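Ecdysteroid-phosphate phosphatase (Bombyx mori, PDB 3C7T) removes phosphate from ecdysteroid 22-phosphates to release the active steroids, and also acts as a protein tyrosine phosphatase. Local coordinates at residues 85-98 with 109-121. Residues are numbered along the deposited sequence; the frame is centred on the assembly and turned at random.
Sequences VYASPALRCVETAQ and SVKIKVEPGLFEF. With WO4 (tungstate(VI)ion), chain E.
Ala87 and Lys113 join two parallel strands, 85-87 and 112-114, the start and finish of a beta-alpha-beta unit in the histidine phosphatase domain. The connecting helix begins at Leu91, with Ala90 at its N-cap. Three backbone hydrogen bonds link strand 85-87 to strand 112-114 and the residue after it: Lys113 N to Val85 O, Ala87 N to Lys113 O, and Glu115 N to Ala87 O, the last nearly straight (176° at the hydrogen). Strand 112-114 is an edge strand within this chain.

Apolar side chains on one face of the sheet, Ile112 and Val114, pack against the helix and the loop before it. Ile112 reaches the helix with CD1, 3.8 Å from Ala97 CB, while its CG2 branch lies against Ala87 CB. Val114 divides its branches: CG1 touches Pro89 CB at 3.6 Å and CG2 meets Val94 CG2. On the other face, Lys113 CD lies 3.7 Å from Tyr86 CE2, and Leu118 CD1 packs against Tyr86 CB.

The charged side chains beside the tungstate, Arg92 and Glu120, lie past the C-terminal ends of the strands. Ser88 OG is hydrogen-bonded to NE2 of His192, a probable active-site residue whose ND1 binds the tungstate. Arg92 stretches from CG to NE (chi2 -173°), carrying its guanidinium to the anion. Arg92 NE and NH2 both donate to WO4 O4, NE at 2.7 Å. Arg92 NH2 also forms a salt bridge with Glu120 OE1 at 3.3 Å, the guanidinium and carboxylate planes 62° apart. An alanine here would remove both donors and is likely to leave Glu120 OE1 without this partner. Lys128 pairs with Glu120 OE2. Water 2 links the same two side chains, accepting from Arg92 NH2 and donating to Glu120 OE2 at 2.5 Å.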
ATOM      1  N   VAL A  85       9.805 -18.803 -12.355  1.00 23.78           N
ATOM      2  CA  VAL A  85       8.626 -18.215 -11.713  1.00 23.52           C
ATOM      3  C   VAL A  85       7.380 -18.947 -12.210  1.00 23.36           C
ATOM      4  O   VAL A  85       7.100 -18.984 -13.421  1.00 23.67           O
ATOM      5  CB  VAL A  85       8.519 -16.695 -12.002  1.00 23.25           C
ATOM      6  CG1 VAL A  85       7.262 -16.097 -11.376  1.00 22.81           C
ATOM      7  CG2 VAL A  85       9.763 -15.958 -11.496  1.00 23.58           C
ATOM      8  N   TYR A  86       6.679 -19.568 -11.265  1.00 23.28           N
ATOM      9  CA  TYR A  86       5.451 -20.328 -11.545  1.00 23.09           C
ATOM     10  C   TYR A  86       4.297 -19.677 -10.790  1.00 22.84           C
ATOM     11  O   TYR A  86       4.444 -19.341  -9.615  1.00 23.82           O
ATOM     12  CB  TYR A  86       5.607 -21.794 -11.115  1.00 23.39           C
ATOM     13  CG  TYR A  86       6.771 -22.491 -11.793  1.00 24.91           C
ATOM     14  CD1 TYR A  86       8.067 -22.352 -11.295  1.00 25.41           C
ATOM     15  CD2 TYR A  86       6.577 -23.271 -12.940  1.00 26.20           C
ATOM     16  CE1 TYR A  86       9.149 -22.988 -11.920  1.00 26.03           C
ATOM     17  CE2 TYR A  86       7.654 -23.922 -13.571  1.00 26.51           C
ATOM     18  CZ  TYR A  86       8.933 -23.764 -13.054  1.00 26.63           C
ATOM     19  OH  TYR A  86      10.010 -24.373 -13.648  1.00 28.23           O
ATOM     20  N   ALA A  87       3.162 -19.502 -11.464  1.00 21.92           N
ATOM     21  CA  ALA A  87       1.999 -18.867 -10.855  1.00 21.31           C
ATOM     22  C   ALA A  87       0.742 -19.676 -11.101  1.00 21.65           C
ATOM     23  O   ALA A  87       0.542 -20.217 -12.195  1.00 22.00           O
ATOM     24  CB  ALA A  87       1.821 -17.471 -11.380  1.00 20.30           C
ATOM     25  N   SER A  88      -0.107 -19.757 -10.074  1.00 21.39           N
ATOM     26  CA  SER A  88      -1.447 -20.295 -10.236  1.00 20.74           C
ATOM     27  C   SER A  88      -2.140 -19.494 -11.337  1.00 20.31           C
ATOM     28  O   SER A  88      -1.821 -18.339 -11.528  1.00 20.23           O
ATOM     29  CB  SER A  88      -2.209 -20.119  -8.919  1.00 20.47           C
ATOM     30  OG  SER A  88      -3.591 -20.201  -9.136  1.00 22.14           O
ATOM     31  N   PRO A  89      -3.071 -20.111 -12.090  1.00 20.28           N
ATOM     32  CA  PRO A  89      -3.687 -19.367 -13.188  1.00 20.66           C
ATOM     33  C   PRO A  89      -4.716 -18.295 -12.758  1.00 20.06           C
ATOM     34  O   PRO A  89      -5.205 -17.553 -13.622  1.00 20.40           O
ATOM     35  CB  PRO A  89      -4.338 -20.478 -14.036  1.00 20.75           C
ATOM     36  CG  PRO A  89      -4.630 -21.552 -13.057  1.00 20.55           C
ATOM     37  CD  PRO A  89      -3.545 -21.507 -12.028  1.00 20.17           C
ATOM     38  N   ALA A  90      -5.032 -18.211 -11.455  1.00 20.19           N
ATOM     39  CA  ALA A  90      -5.900 -17.147 -10.917  1.00 18.97           C
ATOM     40  C   ALA A  90      -5.276 -15.797 -11.218  1.00 19.52           C
ATOM     41  O   ALA A  90      -4.053 -15.609 -11.018  1.00 19.96           O
ATOM     42  CB  ALA A  90      -6.093 -17.312  -9.399  1.00 18.80           C
ATOM     43  N   LEU A  91      -6.105 -14.836 -11.645  1.00 19.35           N
ATOM     44  CA  LEU A  91      -5.576 -13.528 -12.034  1.00 19.36           C
ATOM     45  C   LEU A  91      -4.798 -12.868 -10.912  1.00 19.07           C
ATOM     46  O   LEU A  91      -3.765 -12.230 -11.177  1.00 19.80           O
ATOM     47  CB  LEU A  91      -6.675 -12.572 -12.491  1.00 19.98           C
ATOM     48  CG  LEU A  91      -6.195 -11.160 -12.807  1.00 20.20           C
ATOM     49  CD1 LEU A  91      -5.163 -11.156 -13.969  1.00 19.76           C
ATOM     50  CD2 LEU A  91      -7.404 -10.202 -13.048  1.00 21.03           C
ATOM     51  N   ARG A  92      -5.276 -13.007  -9.681  1.00 18.19           N
ATOM     52  CA  ARG A  92      -4.566 -12.416  -8.520  1.00 18.66           C
ATOM     53  C   ARG A  92      -3.137 -12.951  -8.361  1.00 18.77           C
ATOM     54  O   ARG A  92      -2.226 -12.230  -7.923  1.00 19.15           O
ATOM     55  CB  ARG A  92      -5.383 -12.628  -7.239  1.00 18.89           C
ATOM     56  CG  ARG A  92      -5.649 -14.097  -6.918  1.00 17.64           C
ATOM     57  CD  ARG A  92      -6.600 -14.207  -5.738  1.00 16.52           C
ATOM     58  NE  ARG A  92      -7.070 -15.548  -5.382  1.00 19.73           N
ATOM     59  CZ  ARG A  92      -8.104 -16.188  -5.950  1.00 19.59           C
ATOM     60  NH1 ARG A  92      -8.765 -15.668  -6.997  1.00 19.81           N
ATOM     61  NH2 ARG A  92      -8.455 -17.389  -5.493  1.00 19.04           N
ATOM     62  N   CYS A  93      -2.941 -14.210  -8.724  1.00 18.73           N
ATOM     63  CA  CYS A  93      -1.624 -14.847  -8.598  1.00 18.89           C
ATOM     64  C   CYS A  93      -0.682 -14.397  -9.716  1.00 19.14           C
ATOM     65  O   CYS A  93       0.501 -14.089  -9.477  1.00 18.40           O
ATOM     66  CB  CYS A  93      -1.754 -16.372  -8.550  1.00 19.00           C
ATOM     67  SG  CYS A  93      -2.905 -16.947  -7.273  1.00 22.40           S
ATOM     68  N   VAL A  94      -1.190 -14.367 -10.944  1.00 19.43           N
ATOM     69  CA  VAL A  94      -0.382 -13.857 -12.063  1.00 19.96           C
ATOM     70  C   VAL A  94      -0.012 -12.373 -11.851  1.00 19.63           C
ATOM     71  O   VAL A  94       1.129 -11.956 -12.100  1.00 19.18           O
ATOM     72  CB  VAL A  94      -1.077 -14.059 -13.423  1.00 19.94           C
ATOM     73  CG1 VAL A  94      -0.121 -13.640 -14.548  1.00 21.49           C
ATOM     74  CG2 VAL A  94      -1.470 -15.545 -13.599  1.00 19.16           C
ATOM     75  N   GLU A  95      -0.948 -11.577 -11.351  1.00 18.96           N
ATOM     76  CA  GLU A  95      -0.608 -10.189 -11.053  1.00 19.53           C
ATOM     77  C   GLU A  95       0.381 -10.076  -9.911  1.00 18.84           C
ATOM     78  O   GLU A  95       1.248  -9.215  -9.959  1.00 19.24           O
ATOM     79  CB  GLU A  95      -1.853  -9.356 -10.772  1.00 19.92           C
ATOM     80  CG  GLU A  95      -2.775  -9.198 -11.988  1.00 21.78           C
ATOM     81  CD  GLU A  95      -3.956  -8.258 -11.690  1.00 27.85           C
ATOM     82  OE1 GLU A  95      -4.568  -8.380 -10.604  1.00 29.83           O
ATOM     83  OE2 GLU A  95      -4.287  -7.406 -12.543  1.00 32.71           O
ATOM     84  N   THR A  96       0.290 -10.955  -8.913  1.00 17.75           N
ATOM     85  CA  THR A  96       1.276 -10.932  -7.837  1.00 17.47           C
ATOM     86  C   THR A  96       2.661 -11.241  -8.422  1.00 17.49           C
ATOM     87  O   THR A  96       3.669 -10.619  -8.054  1.00 17.00           O
ATOM     88  CB  THR A  96       0.901 -11.888  -6.724  1.00 18.23           C
ATOM     89  OG1 THR A  96      -0.397 -11.512  -6.241  1.00 14.77           O
ATOM     90  CG2 THR A  96       1.951 -11.827  -5.542  1.00 19.15           C
ATOM     91  N   ALA A  97       2.691 -12.194  -9.342  1.00 17.88           N
ATOM     92  CA  ALA A  97       3.955 -12.588  -9.976  1.00 17.43           C
ATOM     93  C   ALA A  97       4.573 -11.399 -10.704  1.00 18.52           C
ATOM     94  O   ALA A  97       5.792 -11.169 -10.607  1.00 18.14           O
ATOM     95  CB  ALA A  97       3.709 -13.773 -10.934  1.00 17.54           C
ATOM     96  N   GLN A  98       3.751 -10.650 -11.443  1.00 18.40           N
ATOM     97  CA  GLN A  98       4.272  -9.479 -12.134  1.00 19.34           C
ATOM     98  C   GLN A  98       4.751  -8.398 -11.162  1.00 18.50           C
ATOM     99  O   GLN A  98       5.830  -7.853 -11.356  1.00 17.94           O
ATOM    100  CB  GLN A  98       3.257  -8.892 -13.119  1.00 19.55           C
ATOM    101  CG  GLN A  98       3.856  -7.789 -14.011  1.00 21.01           C
ATOM    102  CD  GLN A  98       5.008  -8.302 -14.847  1.00 21.81           C
ATOM    103  OE1 GLN A  98       4.885  -9.328 -15.518  1.00 24.39           O
ATOM    104  NE2 GLN A  98       6.143  -7.601 -14.801  1.00 24.44           N
ATOM    105  N   SER A 109      13.572 -11.439 -19.674  1.00 28.45           N
ATOM    106  CA  SER A 109      13.636 -12.849 -20.060  1.00 28.47           C
ATOM    107  C   SER A 109      13.058 -13.770 -18.979  1.00 27.80           C
ATOM    108  O   SER A 109      12.819 -14.952 -19.237  1.00 27.69           O
ATOM    109  CB  SER A 109      15.074 -13.256 -20.351  1.00 28.31           C
ATOM    110  OG  SER A 109      15.834 -13.211 -19.160  1.00 30.81           O
ATOM    111  N   VAL A 110      12.866 -13.235 -17.771  1.00 27.68           N
ATOM    112  CA  VAL A 110      12.286 -14.004 -16.658  1.00 27.40           C
ATOM    113  C   VAL A 110      10.769 -13.916 -16.750  1.00 27.25           C
ATOM    114  O   VAL A 110      10.174 -12.894 -16.409  1.00 27.25           O
ATOM    115  CB  VAL A 110      12.791 -13.533 -15.269  1.00 27.05           C
ATOM    116  CG1 VAL A 110      12.182 -14.396 -14.150  1.00 27.83           C
ATOM    117  CG2 VAL A 110      14.328 -13.564 -15.208  1.00 28.11           C
ATOM    118  N   LYS A 111      10.169 -15.005 -17.229  1.00 26.93           N
ATOM    119  CA  LYS A 111       8.769 -15.027 -17.617  1.00 26.74           C
ATOM    120  C   LYS A 111       7.930 -15.738 -16.575  1.00 26.01           C
ATOM    121  O   LYS A 111       8.416 -16.632 -15.870  1.00 26.75           O
ATOM    122  CB  LYS A 111       8.608 -15.768 -18.951  1.00 27.15           C
ATOM    123  CG  LYS A 111       9.377 -15.182 -20.129  1.00 30.04           C
ATOM    124  CD  LYS A 111       8.654 -13.990 -20.726  1.00 32.14           C
ATOM    125  CE  LYS A 111       9.282 -13.581 -22.032  1.00 34.85           C
ATOM    126  NZ  LYS A 111       8.924 -12.167 -22.347  1.00 37.36           N
ATOM    127  N   ILE A 112       6.665 -15.346 -16.490  1.00 24.34           N
ATOM    128  CA  ILE A 112       5.723 -16.004 -15.596  1.00 23.34           C
ATOM    129  C   ILE A 112       5.144 -17.247 -16.269  1.00 23.09           C
ATOM    130  O   ILE A 112       4.496 -17.151 -17.324  1.00 23.26           O
ATOM    131  CB  ILE A 112       4.565 -15.068 -15.201  1.00 22.92           C
ATOM    132  CG1 ILE A 112       5.108 -13.798 -14.534  1.00 23.14           C
ATOM    133  CG2 ILE A 112       3.593 -15.790 -14.239  1.00 22.35           C
ATOM    134  CD1 ILE A 112       4.130 -12.668 -14.515  1.00 21.73           C
ATOM    135  N   LYS A 113       5.382 -18.403 -15.653  1.00 22.67           N
ATOM    136  CA  LYS A 113       4.887 -19.675 -16.155  1.00 22.93           C
ATOM    137  C   LYS A 113       3.586 -20.021 -15.440  1.00 23.11           C
ATOM    138  O   LYS A 113       3.600 -20.343 -14.249  1.00 22.62           O
ATOM    139  CB  LYS A 113       5.928 -20.770 -15.913  1.00 22.85           C
ATOM    140  CG  LYS A 113       7.272 -20.528 -16.636  1.00 23.62           C
ATOM    141  CD  LYS A 113       8.249 -21.673 -16.408  1.00 27.61           C
ATOM    142  CE  LYS A 113       9.697 -21.180 -16.320  1.00 30.81           C
ATOM    143  NZ  LYS A 113      10.045 -20.209 -17.401  1.00 30.86           N
ATOM    144  N   VAL A 114       2.475 -19.964 -16.171  1.00 23.19           N
ATOM    145  CA  VAL A 114       1.149 -20.154 -15.580  1.00 23.40           C
ATOM    146  C   VAL A 114       0.907 -21.657 -15.488  1.00 24.08           C
ATOM    147  O   VAL A 114       0.862 -22.366 -16.509  1.00 23.53           O
ATOM    148  CB  VAL A 114       0.052 -19.414 -16.390  1.00 23.70           C
ATOM    149  CG1 VAL A 114      -1.363 -19.831 -15.948  1.00 22.94           C
ATOM    150  CG2 VAL A 114       0.238 -17.904 -16.266  1.00 23.80           C
ATOM    151  N   GLU A 115       0.794 -22.128 -14.251  1.00 23.65           N
ATOM    152  CA  GLU A 115       0.753 -23.545 -13.936  1.00 24.40           C
ATOM    153  C   GLU A 115      -0.550 -23.879 -13.211  1.00 24.91           C
ATOM    154  O   GLU A 115      -0.708 -23.555 -12.032  1.00 25.18           O
ATOM    155  CB  GLU A 115       1.947 -23.894 -13.051  1.00 24.18           C
ATOM    156  CG  GLU A 115       1.993 -25.355 -12.638  1.00 24.42           C
ATOM    157  CD  GLU A 115       1.770 -26.284 -13.827  1.00 28.16           C
ATOM    158  OE1 GLU A 115       2.611 -26.268 -14.764  1.00 28.37           O
ATOM    159  OE2 GLU A 115       0.753 -27.007 -13.821  1.00 28.29           O
ATOM    160  N   PRO A 116      -1.509 -24.499 -13.915  1.00 25.23           N
ATOM    161  CA  PRO A 116      -2.757 -24.906 -13.246  1.00 24.89           C
ATOM    162  C   PRO A 116      -2.548 -25.890 -12.083  1.00 24.32           C
ATOM    163  O   PRO A 116      -3.408 -26.006 -11.196  1.00 25.60           O
ATOM    164  CB  PRO A 116      -3.575 -25.531 -14.390  1.00 25.25           C
ATOM    165  CG  PRO A 116      -2.993 -24.888 -15.634  1.00 25.12           C
ATOM    166  CD  PRO A 116      -1.536 -24.791 -15.362  1.00 24.95           C
ATOM    167  N   GLY A 117      -1.400 -26.558 -12.049  1.00 24.81           N
ATOM    168  CA  GLY A 117      -1.077 -27.431 -10.920  1.00 24.58           C
ATOM    169  C   GLY A 117      -1.134 -26.670  -9.607  1.00 24.33           C
ATOM    170  O   GLY A 117      -1.444 -27.245  -8.571  1.00 24.81           O
ATOM    171  N   LEU A 118      -0.861 -25.366  -9.668  1.00 23.29           N
ATOM    172  CA  LEU A 118      -0.825 -24.508  -8.485  1.00 23.23           C
ATOM    173  C   LEU A 118      -2.184 -23.950  -8.059  1.00 23.21           C
ATOM    174  O   LEU A 118      -2.278 -23.301  -7.010  1.00 22.65           O
ATOM    175  CB  LEU A 118       0.184 -23.357  -8.715  1.00 22.74           C
ATOM    176  CG  LEU A 118       1.653 -23.768  -8.952  1.00 23.94           C
ATOM    177  CD1 LEU A 118       2.481 -22.527  -9.197  1.00 24.66           C
ATOM    178  CD2 LEU A 118       2.217 -24.590  -7.781  1.00 23.46           C
ATOM    179  N   PHE A 119      -3.238 -24.199  -8.841  1.00 23.47           N
ATOM    180  CA  PHE A 119      -4.554 -23.644  -8.483  1.00 23.38           C
ATOM    181  C   PHE A 119      -5.078 -24.203  -7.146  1.00 23.53           C
ATOM    182  O   PHE A 119      -4.782 -25.343  -6.768  1.00 23.39           O
ATOM    183  CB  PHE A 119      -5.579 -23.797  -9.626  1.00 22.66           C
ATOM    184  CG  PHE A 119      -6.858 -23.023  -9.401  1.00 23.56           C
ATOM    185  CD1 PHE A 119      -6.851 -21.637  -9.378  1.00 23.33           C
ATOM    186  CD2 PHE A 119      -8.072 -23.699  -9.215  1.00 24.13           C
ATOM    187  CE1 PHE A 119      -8.033 -20.917  -9.156  1.00 24.10           C
ATOM    188  CE2 PHE A 119      -9.268 -22.992  -9.003  1.00 26.80           C
ATOM    189  CZ  PHE A 119      -9.246 -21.600  -8.973  1.00 25.38           C
ATOM    190  N   GLU A 120      -5.848 -23.369  -6.431  1.00 23.91           N
ATOM    191  CA  GLU A 120      -6.410 -23.706  -5.136  1.00 24.28           C
ATOM    192  C   GLU A 120      -7.315 -24.944  -5.227  1.00 24.81           C
ATOM    193  O   GLU A 120      -7.665 -25.392  -6.317  1.00 24.75           O
ATOM    194  CB  GLU A 120      -7.218 -22.516  -4.604  1.00 24.69           C
ATOM    195  CG  GLU A 120      -8.529 -22.276  -5.352  1.00 26.03           C
ATOM    196  CD  GLU A 120      -9.291 -21.059  -4.848  1.00 30.39           C
ATOM    197  OE1 GLU A 120      -8.742 -20.328  -3.979  1.00 29.59           O
ATOM    198  OE2 GLU A 120     -10.453 -20.849  -5.312  1.00 34.42           O
ATOM    199  N   PHE A 121      -7.670 -25.484  -4.068  1.00 25.04           N
ATOM    200  CA  PHE A 121      -8.552 -26.639  -3.965  1.00 25.82           C
ATOM    201  C   PHE A 121      -9.932 -26.310  -4.522  1.00 26.72           C
ATOM    202  O   PHE A 121     -10.556 -25.318  -4.123  1.00 24.88           O
ATOM    203  CB  PHE A 121      -8.606 -27.056  -2.482  1.00 25.22           C
ATOM    204  CG  PHE A 121      -9.528 -28.206  -2.172  1.00 27.89           C
ATOM    205  CD1 PHE A 121      -9.755 -29.240  -3.085  1.00 28.12           C
ATOM    206  CD2 PHE A 121     -10.127 -28.275  -0.912  1.00 28.93           C
ATOM    207  CE1 PHE A 121     -10.599 -30.288  -2.760  1.00 29.12           C
ATOM    208  CE2 PHE A 121     -10.962 -29.317  -0.586  1.00 29.38           C
ATOM    209  CZ  PHE A 121     -11.192 -30.330  -1.512  1.00 30.43           C
TER
HETATM  210  W   WO4 E   1      -6.456 -16.990  -1.518  1.00 20.56           W
HETATM  211  O1  WO4 E   1      -4.826 -17.450  -0.586  1.00 20.07           O
HETATM  212  O2  WO4 E   1      -7.621 -18.419  -0.775  1.00 18.66           O
HETATM  213  O3  WO4 E   1      -7.482 -15.363  -1.027  1.00 13.35           O
HETATM  214  O4  WO4 E   1      -6.522 -17.368  -3.444  1.00 18.26           O
HETATM  215  O   HOH W   1      10.350 -18.311 -15.133  1.00 33.98           O
HETATM  216  O   HOH W   2     -10.846 -18.668  -6.431  1.00 34.75           O